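Local coordinates for protein aminotransferase class-III (Sphaerobacter thermophilus DSM 20745, PDB 6K8H) that belongs to the class-III aminotransferase family, built on the fold of the PLP-dependent transferases, and binds (5-hydroxy-4,6-dimethylpyridin-3-yl)methyl dihydrogen phosphate as a two-chain assembly, at residues I411-T414 and P415-G419; G400-H403 and E404-G408; G185-Q188 and A189-D192; Q239-R242 and E243-R246. All coordinates share one frame; numbering follows the deposited sequence.

How the interactions relate
All four examples show how neighbours three to five residues apart organise a helix or a turn. Along the chain interaction 3 comes first, then 4, 2 and 1. Interactions 1 and 2 adjoin, their centres about 9 Å apart: helix 393-408 leads directly into strand 411-412, Met407 packs on Phe412, and His403 NE2 makes a weak hydrogen bond to Ile413 O. Interaction 4 lies on the other side of the chain's centre, about 34 Å from interaction 1 between centres, on the helix of a beta-alpha-beta unit of the seven-stranded sheet. Interaction 3, about 28 Å from interaction 4 between centres, starts a short helix at the subunit interface. The examples thus sample separate parts of one fold.

Interaction 1: residues I411-T414 and P415-G419; sequences IFIT and PALFG
Thr414 and Leu417 bound a type I beta turn that carries the chain from strand 411-412, at the margin of one sheet, into strand 418-420 of another. Among the hydrogen bonds, the turn is closed by Leu417 N, which donates to Thr414 O over 2.9 Å. A second closure is made by the threonine hydroxyl: Thr414 OG1 donates to Phe418 O at 2.6 Å, in the carbonyl plane and on a lone pair. The torsion chi1 of 66° sets OG1 between the backbone N and the carbonyl carbon, facing that acceptor. A weak bond of 3.5 Å from Thr414 N to Phe418 O adds a further hold, so one residue grips the same carbonyl oxygen through both backbone and side chain.

Apolar contacts fill in around these hydrogen bonds. The methyl Thr414 CG2 stands at the edge of the Phe418 ring, near its plane, 4.2 Å from CD2. Phe418 itself packs on Arg226 of the ligand pocket, and its side chain lies about 8 Å from the bound (5-hydroxy-4,6-dimethylpyridin-3-yl)methyl dihydrogen phosphate. At the end of the turn Leu417 rests on Val399 and Val402 of helix 393-408, while Ile413, just before the turn, packs on Phe433 of helix 427-445. Across the contact the side chains of Ile413 and Leu417 meet at about a right angle, the branch methyl Ile413 CG2 lying 3.8 Å from Leu417 CD2.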
ATOM      1  N   ILE B 411      27.929   0.629  13.482  1.00  9.29           N
ATOM      2  CA  ILE B 411      26.639   1.202  13.866  1.00  9.25           C
ATOM      3  C   ILE B 411      25.894   1.669  12.616  1.00  8.45           C
ATOM      4  O   ILE B 411      26.414   2.473  11.832  1.00  9.76           O
ATOM      5  CB  ILE B 411      26.796   2.371  14.856  1.00  9.81           C
ATOM      6  CG1 ILE B 411      27.546   1.937  16.124  1.00  8.55           C
ATOM      7  CG2 ILE B 411      25.421   2.936  15.215  1.00  5.31           C
ATOM      8  CD1 ILE B 411      26.743   1.035  17.047  1.00  8.82           C
ATOM      9  N   PHE B 412      24.673   1.185  12.448  1.00 10.74           N
ATOM     10  CA  PHE B 412      23.792   1.581  11.357  1.00  9.64           C
ATOM     11  C   PHE B 412      22.677   2.426  11.961  1.00  8.12           C
ATOM     12  O   PHE B 412      21.843   1.909  12.710  1.00  7.36           O
ATOM     13  CB  PHE B 412      23.246   0.342  10.640  1.00 10.79           C
ATOM     14  CG  PHE B 412      22.262   0.636   9.534  1.00 10.47           C
ATOM     15  CD1 PHE B 412      22.508   1.622   8.591  1.00 14.02           C
ATOM     16  CD2 PHE B 412      21.102  -0.114   9.426  1.00 10.43           C
ATOM     17  CE1 PHE B 412      21.587   1.878   7.570  1.00 15.18           C
ATOM     18  CE2 PHE B 412      20.175   0.124   8.424  1.00 11.02           C
ATOM     19  CZ  PHE B 412      20.424   1.126   7.485  1.00 15.23           C
ATOM     20  N   ILE B 413      22.673   3.724  11.650  1.00  6.36           N
ATOM     21  CA  ILE B 413      21.655   4.653  12.125  1.00  8.52           C
ATOM     22  C   ILE B 413      21.241   5.511  10.932  1.00 10.64           C
ATOM     23  O   ILE B 413      21.918   5.535   9.905  1.00 12.59           O
ATOM     24  CB  ILE B 413      22.145   5.526  13.312  1.00  8.11           C
ATOM     25  CG1 ILE B 413      20.958   6.156  14.061  1.00  7.44           C
ATOM     26  CG2 ILE B 413      23.169   6.560  12.837  1.00  9.95           C
ATOM     27  CD1 ILE B 413      21.287   6.607  15.474  1.00  9.37           C
ATOM     28  N   THR B 414      20.089   6.183  11.048  1.00  7.09           N
ATOM     29  CA  THR B 414      19.658   7.037   9.950  1.00 10.79           C
ATOM     30  C   THR B 414      20.610   8.219   9.775  1.00  9.53           C
ATOM     31  O   THR B 414      21.295   8.629  10.718  1.00 10.23           O
ATOM     32  CB  THR B 414      18.240   7.569  10.163  1.00 10.49           C
ATOM     33  OG1 THR B 414      18.211   8.458  11.287  1.00  7.74           O
ATOM     34  CG2 THR B 414      17.248   6.425  10.355  1.00 12.20           C
ATOM     35  N   PRO B 415      20.646   8.803   8.578  1.00 10.88           N
ATOM     36  CA  PRO B 415      21.489   9.994   8.376  1.00 11.62           C
ATOM     37  C   PRO B 415      21.180  11.135   9.331  1.00 10.80           C
ATOM     38  O   PRO B 415      22.083  11.917   9.644  1.00 12.81           O
ATOM     39  CB  PRO B 415      21.194  10.383   6.925  1.00 13.39           C
ATOM     40  CG  PRO B 415      20.821   9.082   6.267  1.00 19.22           C
ATOM     41  CD  PRO B 415      20.079   8.293   7.312  1.00 13.19           C
ATOM     42  N   ALA B 416      19.945  11.253   9.826  1.00 10.15           N
ATOM     43  CA  ALA B 416      19.638  12.334  10.751  1.00 10.39           C
ATOM     44  C   ALA B 416      20.109  12.039  12.170  1.00 10.20           C
ATOM     45  O   ALA B 416      20.057  12.936  13.017  1.00  5.57           O
ATOM     46  CB  ALA B 416      18.124  12.621  10.755  1.00 11.07           C
ATOM     47  N   LEU B 417      20.620  10.827  12.424  1.00 10.45           N
ATOM     48  CA  LEU B 417      20.908  10.322  13.767  1.00  9.47           C
ATOM     49  C   LEU B 417      19.617  10.134  14.565  1.00  7.78           C
ATOM     50  O   LEU B 417      19.597  10.258  15.794  1.00  8.57           O
ATOM     51  CB  LEU B 417      21.921  11.203  14.525  1.00  6.55           C
ATOM     52  CG  LEU B 417      23.204  11.546  13.756  1.00  7.70           C
ATOM     53  CD1 LEU B 417      24.182  12.320  14.620  1.00  9.32           C
ATOM     54  CD2 LEU B 417      23.885  10.306  13.164  1.00  7.81           C
ATOM     55  N   PHE B 418      18.586   9.725  13.829  1.00  9.10           N
ATOM     56  CA  PHE B 418      17.316   9.264  14.428  1.00  7.38           C
ATOM     57  C   PHE B 418      17.480   7.745  14.521  1.00  9.28           C
ATOM     58  O   PHE B 418      17.883   7.135  13.534  1.00  8.62           O
ATOM     59  CB  PHE B 418      16.121   9.594  13.538  1.00  7.93           C
ATOM     60  CG  PHE B 418      14.883   8.819  13.905  1.00 11.34           C
ATOM     61  CD1 PHE B 418      14.224   9.067  15.095  1.00  7.95           C
ATOM     62  CD2 PHE B 418      14.389   7.828  13.071  1.00 10.20           C
ATOM     63  CE1 PHE B 418      13.084   8.359  15.432  1.00 11.19           C
ATOM     64  CE2 PHE B 418      13.252   7.118  13.414  1.00  9.04           C
ATOM     65  CZ  PHE B 418      12.603   7.383  14.595  1.00 11.50           C
ATOM     66  N   GLY B 419      17.190   7.164  15.677  1.00  8.23           N
ATOM     67  CA  GLY B 419      17.377   5.739  15.839  1.00 10.90           C
ATOM     68  C   GLY B 419      16.340   5.119  16.754  1.00 10.05           C
ATOM     69  O   GLY B 419      15.570   5.806  17.436  1.00 10.81           O
TER

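Interaction 2: residues G400-H403 and E404-G408; sequences GRVH and EALMG
Four regular backbone bonds join Gly400-His403 to Glu404-Gly408, from Glu404 N to Gly400 O through Met407 N to His403 O, the last 2.9 Å long with an N-H...O angle of 168°. On this frame His403 and Met407 lie side by side and point the same way. His403 CG is anti to its backbone N (chi1 172°), which carries the imidazole alongside the next turn. There Met407 CG sits over one face, 4.0 Å from the ring centroid and 25° off the normal, a CH-pi contact displaced toward the rim; SD approaches only obliquely.

The ring edge is used differently. A water lies in its plane, 2.8 Å from His403 ND1, and donates to Glu404 OE1 at 2.7 Å, linking two neighbours in sequence, while the other carboxylate oxygen, OE2, forms a salt bridge with Arg13. His403 NE2 makes a weak hydrogen bond to Ile413 O. Turned elsewhere on the helix, Val402 CG1 packs 4.0 Å from Leu406 CD1. The i to i+4 side-chain pairs His403-Met407 and Val402-Leu406, with Leu406 and Met407 packed on strand 411-412 and Ala405 on helix 427-445, are characteristic of an amphipathic alpha helix.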
ATOM      1  N   GLY B 400      26.783  14.498   8.889  1.00  9.18           N
ATOM      2  CA  GLY B 400      27.177  13.507   7.899  1.00  8.15           C
ATOM      3  C   GLY B 400      28.492  12.836   8.241  1.00  7.73           C
ATOM      4  O   GLY B 400      28.654  11.631   8.038  1.00 11.23           O
ATOM      5  N   ARG B 401      29.456  13.609   8.747  1.00  8.71           N
ATOM      6  CA  ARG B 401      30.705  12.994   9.203  1.00  7.02           C
ATOM      7  C   ARG B 401      30.448  12.008  10.345  1.00  7.80           C
ATOM      8  O   ARG B 401      30.981  10.889  10.347  1.00  6.20           O
ATOM      9  CB  ARG B 401      31.704  14.069   9.642  1.00  8.09           C
ATOM     10  CG  ARG B 401      32.431  14.776   8.502  1.00 11.83           C
ATOM     11  CD  ARG B 401      33.568  15.704   9.006  1.00 14.21           C
ATOM     12  NE  ARG B 401      34.358  16.226   7.887  1.00 11.07           N
ATOM     13  CZ  ARG B 401      35.289  15.524   7.245  1.00 13.90           C
ATOM     14  NH1 ARG B 401      35.558  14.276   7.617  1.00  9.48           N
ATOM     15  NH2 ARG B 401      35.954  16.060   6.231  1.00 14.35           N
ATOM     16  N   VAL B 402      29.617  12.400  11.319  1.00  6.37           N
ATOM     17  CA  VAL B 402      29.339  11.503  12.441  1.00  8.30           C
ATOM     18  C   VAL B 402      28.656  10.232  11.944  1.00  9.15           C
ATOM     19  O   VAL B 402      28.996   9.117  12.361  1.00  8.73           O
ATOM     20  CB  VAL B 402      28.492  12.226  13.511  1.00  8.31           C
ATOM     21  CG1 VAL B 402      28.026  11.250  14.598  1.00  9.21           C
ATOM     22  CG2 VAL B 402      29.285  13.366  14.128  1.00  7.61           C
ATOM     23  N   HIS B 403      27.697  10.377  11.024  1.00  7.26           N
ATOM     24  CA  HIS B 403      26.979   9.214  10.511  1.00  8.58           C
ATOM     25  C   HIS B 403      27.910   8.273   9.752  1.00  8.31           C
ATOM     26  O   HIS B 403      27.876   7.053   9.956  1.00  8.87           O
ATOM     27  CB  HIS B 403      25.820   9.668   9.622  1.00  8.36           C
ATOM     28  CG  HIS B 403      25.135   8.549   8.905  1.00  9.21           C
ATOM     29  ND1 HIS B 403      25.437   8.199   7.607  1.00 12.08           N
ATOM     30  CD2 HIS B 403      24.169   7.692   9.310  1.00  9.63           C
ATOM     31  CE1 HIS B 403      24.684   7.178   7.240  1.00 11.12           C
ATOM     32  NE2 HIS B 403      23.902   6.852   8.254  1.00 13.75           N
ATOM     33  N   GLU B 404      28.760   8.825   8.876  1.00  7.89           N
ATOM     34  CA  GLU B 404      29.690   7.988   8.121  1.00  9.52           C
ATOM     35  C   GLU B 404      30.661   7.253   9.047  1.00  8.53           C
ATOM     36  O   GLU B 404      30.932   6.055   8.858  1.00  7.59           O
ATOM     37  CB  GLU B 404      30.442   8.853   7.103  1.00  9.51           C
ATOM     38  CG  GLU B 404      31.477   8.113   6.261  1.00 12.24           C
ATOM     39  CD  GLU B 404      30.867   7.229   5.179  1.00 17.18           C
ATOM     40  OE1 GLU B 404      29.625   7.237   4.992  1.00 12.48           O
ATOM     41  OE2 GLU B 404      31.639   6.515   4.500  1.00 14.75           O
ATOM     42  N   ALA B 405      31.177   7.943  10.072  1.00  7.17           N
ATOM     43  CA  ALA B 405      32.072   7.275  11.018  1.00  8.48           C
ATOM     44  C   ALA B 405      31.350   6.172  11.782  1.00  8.23           C
ATOM     45  O   ALA B 405      31.897   5.075  11.970  1.00  9.40           O
ATOM     46  CB  ALA B 405      32.681   8.288  11.987  1.00  7.52           C
ATOM     47  N   LEU B 406      30.117   6.443  12.233  1.00  8.02           N
ATOM     48  CA  LEU B 406      29.345   5.403  12.909  1.00  8.23           C
ATOM     49  C   LEU B 406      29.170   4.191  12.000  1.00 11.64           C
ATOM     50  O   LEU B 406      29.369   3.049  12.431  1.00  8.20           O
ATOM     51  CB  LEU B 406      27.981   5.947  13.361  1.00  7.99           C
ATOM     52  CG  LEU B 406      27.977   6.844  14.608  1.00  6.94           C
ATOM     53  CD1 LEU B 406      26.611   7.515  14.819  1.00  9.22           C
ATOM     54  CD2 LEU B 406      28.395   6.043  15.845  1.00  8.69           C
ATOM     55  N   MET B 407      28.800   4.428  10.734  1.00  8.76           N
ATOM     56  CA  MET B 407      28.661   3.340   9.769  1.00 10.55           C
ATOM     57  C   MET B 407      29.933   2.515   9.678  1.00 12.23           C
ATOM     58  O   MET B 407      29.878   1.285   9.563  1.00 13.89           O
ATOM     59  CB  MET B 407      28.302   3.887   8.385  1.00  9.09           C
ATOM     60  CG  MET B 407      26.840   4.292   8.229  1.00 12.38           C
ATOM     61  SD  MET B 407      25.743   2.858   8.172  1.00 15.40           S
ATOM     62  CE  MET B 407      26.148   2.132   6.576  1.00 13.17           C
ATOM     63  N   GLY B 408      31.089   3.178   9.689  1.00 11.22           N
ATOM     64  CA  GLY B 408      32.334   2.437   9.635  1.00 11.49           C
ATOM     65  C   GLY B 408      32.758   1.799  10.939  1.00 13.88           C
ATOM     66  O   GLY B 408      33.744   1.058  10.958  1.00 12.73           O
TER
HETATM   67  O   HOH W   1      27.295   8.391   5.546  1.00 14.29           O

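Interaction 3: residues G185-Q188 and A189-D192; sequences GTPQ and AVLD
Gln188 reaches along the first turn of helix 188-192 to Asp192, four residues on, and its side chain can be followed atom by atom. CB stays close to the backbone, 3.3 Å from Ala189 N. The next carbon, CG, is anti to the backbone N and lies 3.6 Å from Asp192 OD2. At chi2 the chain bends, which turns the amide back over the helix, CD then standing 3.9 Å from Asp192 OD1. At the tip the two polar atoms part company. OE1 lies 4.2 Å from Leu191 CD1, whereas NE2 donates to Asp192 OD1 over 2.9 Å at an N-H...O angle of 159°. The carboxylate oxygen is met on its syn side but 34° out of the carboxylate plane, although OD1 lies nearly in the amide plane; the two flat groups are turned 53° against each other.

This bond spans i to i+4 at the start of a helix whose N-cap position is held by Pro187. The carbonyl of Pro187 accepts from Leu191 N and, weakly, from Val190 N. One residue before the cap, the side chain of Thr186 crosses that of Leu191 at about a right angle, its CG2 3.8 Å from Leu191 CG, joining the N' and N4 positions in the manner of a hydrophobic staple; Thr186 OG1 bonds to Thr183 O. The opening turn also lies at the subunit interface: Ala189 packs on Ala189 of the second subunit, and Val190 on Phe160 of that subunit. Pro187 CD lies 4.1 Å from Val190 CG2.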
ATOM      1  N   GLY B 185       5.061  18.626 -10.296  1.00 12.17           N
ATOM      2  CA  GLY B 185       3.783  18.726 -10.970  1.00 12.30           C
ATOM      3  C   GLY B 185       2.569  18.696 -10.071  1.00 13.66           C
ATOM      4  O   GLY B 185       1.478  18.399 -10.555  1.00 10.21           O
ATOM      5  N   THR B 186       2.721  18.996  -8.778  1.00  9.73           N
ATOM      6  CA  THR B 186       1.575  18.985  -7.868  1.00 11.06           C
ATOM      7  C   THR B 186       0.505  19.955  -8.359  1.00 13.19           C
ATOM      8  O   THR B 186       0.802  21.143  -8.564  1.00 15.92           O
ATOM      9  CB  THR B 186       1.988  19.373  -6.445  1.00 10.41           C
ATOM     10  OG1 THR B 186       2.875  18.385  -5.908  1.00 12.27           O
ATOM     11  CG2 THR B 186       0.745  19.500  -5.545  1.00 11.31           C
ATOM     12  N   PRO B 187      -0.735  19.504  -8.545  1.00  9.85           N
ATOM     13  CA  PRO B 187      -1.795  20.412  -8.991  1.00 10.03           C
ATOM     14  C   PRO B 187      -2.029  21.524  -7.980  1.00 13.00           C
ATOM     15  O   PRO B 187      -1.974  21.309  -6.766  1.00 10.68           O
ATOM     16  CB  PRO B 187      -3.022  19.500  -9.113  1.00  9.42           C
ATOM     17  CG  PRO B 187      -2.472  18.117  -9.268  1.00 13.60           C
ATOM     18  CD  PRO B 187      -1.197  18.105  -8.451  1.00  9.67           C
ATOM     19  N   GLN B 188      -2.290  22.729  -8.493  1.00  9.68           N
ATOM     20  CA  GLN B 188      -2.632  23.829  -7.601  1.00 15.18           C
ATOM     21  C   GLN B 188      -3.822  23.481  -6.718  1.00 14.64           C
ATOM     22  O   GLN B 188      -3.851  23.877  -5.553  1.00 15.45           O
ATOM     23  CB  GLN B 188      -2.920  25.100  -8.405  1.00 19.21           C
ATOM     24  CG  GLN B 188      -3.043  26.371  -7.559  1.00 15.42           C
ATOM     25  CD  GLN B 188      -1.753  26.748  -6.843  1.00 20.38           C
ATOM     26  OE1 GLN B 188      -0.677  26.706  -7.428  1.00 20.50           O
ATOM     27  NE2 GLN B 188      -1.864  27.131  -5.569  1.00 21.42           N
ATOM     28  N   ALA B 189      -4.785  22.707  -7.234  1.00 12.50           N
ATOM     29  CA  ALA B 189      -5.980  22.363  -6.458  1.00 13.07           C
ATOM     30  C   ALA B 189      -5.655  21.450  -5.279  1.00 12.22           C
ATOM     31  O   ALA B 189      -6.335  21.500  -4.239  1.00 13.00           O
ATOM     32  CB  ALA B 189      -7.031  21.724  -7.368  1.00 11.87           C
ATOM     33  N   VAL B 190      -4.613  20.623  -5.405  1.00  9.82           N
ATOM     34  CA  VAL B 190      -4.152  19.844  -4.258  1.00 10.26           C
ATOM     35  C   VAL B 190      -3.526  20.753  -3.202  1.00 11.69           C
ATOM     36  O   VAL B 190      -3.824  20.637  -2.007  1.00 14.17           O
ATOM     37  CB  VAL B 190      -3.189  18.734  -4.710  1.00  8.64           C
ATOM     38  CG1 VAL B 190      -2.521  18.087  -3.509  1.00  9.44           C
ATOM     39  CG2 VAL B 190      -3.959  17.698  -5.509  1.00 12.48           C
ATOM     40  N   LEU B 191      -2.631  21.646  -3.620  1.00 12.51           N
ATOM     41  CA  LEU B 191      -2.038  22.608  -2.688  1.00 13.27           C
ATOM     42  C   LEU B 191      -3.107  23.445  -1.983  1.00 13.72           C
ATOM     43  O   LEU B 191      -3.051  23.660  -0.762  1.00 14.28           O
ATOM     44  CB  LEU B 191      -1.058  23.519  -3.431  1.00 12.05           C
ATOM     45  CG  LEU B 191       0.236  22.914  -3.982  1.00 12.76           C
ATOM     46  CD1 LEU B 191       1.033  24.000  -4.674  1.00 18.21           C
ATOM     47  CD2 LEU B 191       1.053  22.236  -2.882  1.00 16.21           C
ATOM     48  N   ASP B 192      -4.078  23.946  -2.750  1.00 12.81           N
ATOM     49  CA  ASP B 192      -5.151  24.768  -2.211  1.00 15.41           C
ATOM     50  C   ASP B 192      -6.053  24.000  -1.260  1.00 15.36           C
ATOM     51  O   ASP B 192      -6.713  24.629  -0.424  1.00 16.30           O
ATOM     52  CB  ASP B 192      -6.011  25.349  -3.343  1.00 14.38           C
ATOM     53  CG  ASP B 192      -5.271  26.376  -4.186  1.00 20.37           C
ATOM     54  OD1 ASP B 192      -4.145  26.778  -3.812  1.00 20.59           O
ATOM     55  OD2 ASP B 192      -5.822  26.783  -5.240  1.00 22.56           O
TER

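Interaction 4: residues Q239-R242 and E243-R246; sequences QRLR and EITR
The side chain of Arg242 crosses that of Thr245 at about a right angle, bringing NH2 to within 3.1 Å of Thr245 OG1 in a weak hydrogen bond whose N-H...O angle is just 128°. Opposite bends at chi2 (74°) and chi3 (-78°) fold the arginine back along the next turn, and the edge of the guanidinium comes near Arg246 N. The stronger partner lies elsewhere: NH2 forms a salt bridge with Asp276, and NH1 bonds to Thr274 O. NE, by contrast, is buried here with no partner anywhere in the model.

Thr245 OG1 lies 2.8 Å from Leu241 O and 3.1 Å from Arg242 O, so its single proton could go to either carbonyl. Helix 235-248, on which all this occurs, is the crossover of a beta-alpha-beta unit between strands 216-221 and 251-255. On the side facing the strands, Leu241 CD1 approaches Thr245 CG2 at 4.1 Å, and both residues touch Leu252 of strand 251-255. Along the backbone, Thr245 N donates to Leu241 O and Arg246 N to Arg242 O. Arg240, farther round the helix, extends to a salt bridge with Glu206 of helix 202-211.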
ATOM      1  N   GLN B 239      -4.096  19.404  23.825  1.00 15.70           N
ATOM      2  CA  GLN B 239      -5.411  19.489  24.458  1.00 17.43           C
ATOM      3  C   GLN B 239      -6.265  20.566  23.804  1.00 14.82           C
ATOM      4  O   GLN B 239      -7.456  20.353  23.543  1.00 13.23           O
ATOM      5  CB  GLN B 239      -5.263  19.761  25.960  1.00 20.63           C
ATOM      6  CG  GLN B 239      -4.653  18.598  26.766  1.00 21.42           C
ATOM      7  CD  GLN B 239      -4.043  19.044  28.098  1.00 34.63           C
ATOM      8  OE1 GLN B 239      -4.418  20.086  28.654  1.00 36.98           O
ATOM      9  NE2 GLN B 239      -3.091  18.257  28.612  1.00 32.99           N
ATOM     10  N   ARG B 240      -5.671  21.722  23.503  1.00 15.61           N
ATOM     11  CA  ARG B 240      -6.444  22.764  22.837  1.00 12.75           C
ATOM     12  C   ARG B 240      -6.794  22.383  21.404  1.00 13.56           C
ATOM     13  O   ARG B 240      -7.876  22.743  20.913  1.00 12.79           O
ATOM     14  CB  ARG B 240      -5.677  24.079  22.890  1.00 16.86           C
ATOM     15  CG  ARG B 240      -5.668  24.669  24.298  1.00 25.02           C
ATOM     16  CD  ARG B 240      -4.734  25.858  24.414  1.00 30.24           C
ATOM     17  NE  ARG B 240      -5.028  26.890  23.420  1.00 26.70           N
ATOM     18  CZ  ARG B 240      -4.542  28.125  23.469  1.00 28.36           C
ATOM     19  NH1 ARG B 240      -3.743  28.485  24.470  1.00 27.12           N
ATOM     20  NH2 ARG B 240      -4.847  28.994  22.515  1.00 26.16           N
ATOM     21  N   LEU B 241      -5.901  21.658  20.721  1.00 14.12           N
ATOM     22  CA  LEU B 241      -6.231  21.136  19.398  1.00 10.87           C
ATOM     23  C   LEU B 241      -7.419  20.188  19.475  1.00 12.17           C
ATOM     24  O   LEU B 241      -8.330  20.247  18.630  1.00 13.75           O
ATOM     25  CB  LEU B 241      -5.012  20.427  18.783  1.00  9.86           C
ATOM     26  CG  LEU B 241      -5.213  19.797  17.392  1.00  9.70           C
ATOM     27  CD1 LEU B 241      -5.597  20.854  16.367  1.00  8.83           C
ATOM     28  CD2 LEU B 241      -3.963  19.023  16.933  1.00  9.06           C
ATOM     29  N   ARG B 242      -7.430  19.302  20.484  1.00 10.48           N
ATOM     30  CA  ARG B 242      -8.576  18.409  20.654  1.00 11.66           C
ATOM     31  C   ARG B 242      -9.858  19.206  20.893  1.00 13.47           C
ATOM     32  O   ARG B 242     -10.911  18.899  20.309  1.00  7.83           O
ATOM     33  CB  ARG B 242      -8.311  17.419  21.792  1.00 12.76           C
ATOM     34  CG  ARG B 242      -9.536  16.599  22.232  1.00 16.26           C
ATOM     35  CD  ARG B 242      -9.897  15.496  21.222  1.00 12.66           C
ATOM     36  NE  ARG B 242     -10.599  16.028  20.054  1.00 11.89           N
ATOM     37  CZ  ARG B 242     -11.128  15.288  19.083  1.00 10.51           C
ATOM     38  NH1 ARG B 242     -11.043  13.964  19.120  1.00 10.92           N
ATOM     39  NH2 ARG B 242     -11.741  15.881  18.066  1.00 11.61           N
ATOM     40  N   GLU B 243      -9.783  20.257  21.720  1.00 11.26           N
ATOM     41  CA  GLU B 243     -10.989  21.032  22.024  1.00 12.34           C
ATOM     42  C   GLU B 243     -11.525  21.736  20.783  1.00 11.24           C
ATOM     43  O   GLU B 243     -12.733  21.708  20.510  1.00 10.02           O
ATOM     44  CB  GLU B 243     -10.718  22.054  23.134  1.00 14.61           C
ATOM     45  CG  GLU B 243     -10.433  21.443  24.490  1.00 18.95           C
ATOM     46  CD  GLU B 243     -11.685  21.258  25.330  1.00 32.53           C
ATOM     47  OE1 GLU B 243     -12.709  20.782  24.788  1.00 30.84           O
ATOM     48  OE2 GLU B 243     -11.652  21.600  26.540  1.00 40.10           O
ATOM     49  N   ILE B 244     -10.643  22.365  20.005  1.00 10.23           N
ATOM     50  CA  ILE B 244     -11.147  23.168  18.892  1.00 11.36           C
ATOM     51  C   ILE B 244     -11.668  22.273  17.775  1.00 10.23           C
ATOM     52  O   ILE B 244     -12.677  22.601  17.137  1.00 11.03           O
ATOM     53  CB  ILE B 244     -10.083  24.163  18.381  1.00 10.85           C
ATOM     54  CG1 ILE B 244     -10.693  25.099  17.330  1.00 17.14           C
ATOM     55  CG2 ILE B 244      -8.867  23.446  17.807  1.00 11.59           C
ATOM     56  CD1 ILE B 244      -9.811  26.269  16.952  1.00 15.81           C
ATOM     57  N   THR B 245     -11.004  21.130  17.516  1.00 10.82           N
ATOM     58  CA  THR B 245     -11.534  20.227  16.496  1.00  8.95           C
ATOM     59  C   THR B 245     -12.871  19.637  16.925  1.00  9.91           C
ATOM     60  O   THR B 245     -13.786  19.501  16.105  1.00 10.78           O
ATOM     61  CB  THR B 245     -10.546  19.108  16.168  1.00  9.60           C
ATOM     62  OG1 THR B 245     -10.112  18.464  17.373  1.00 10.04           O
ATOM     63  CG2 THR B 245      -9.345  19.658  15.403  1.00  8.77           C
ATOM     64  N   ARG B 246     -13.009  19.274  18.205  1.00 11.85           N
ATOM     65  CA  ARG B 246     -14.299  18.775  18.668  1.00 10.58           C
ATOM     66  C   ARG B 246     -15.384  19.843  18.543  1.00 13.48           C
ATOM     67  O   ARG B 246     -16.512  19.550  18.125  1.00 12.66           O
ATOM     68  CB  ARG B 246     -14.172  18.289  20.110  1.00 12.67           C
ATOM     69  CG  ARG B 246     -15.492  17.935  20.749  1.00 16.43           C
ATOM     70  CD  ARG B 246     -15.997  16.568  20.304  1.00 23.58           C
ATOM     71  NE  ARG B 246     -17.041  16.100  21.215  1.00 33.42           N
ATOM     72  CZ  ARG B 246     -16.808  15.397  22.321  1.00 33.02           C
ATOM     73  NH1 ARG B 246     -15.563  15.059  22.648  1.00 31.97           N
ATOM     74  NH2 ARG B 246     -17.822  15.032  23.102  1.00 32.87           N
TER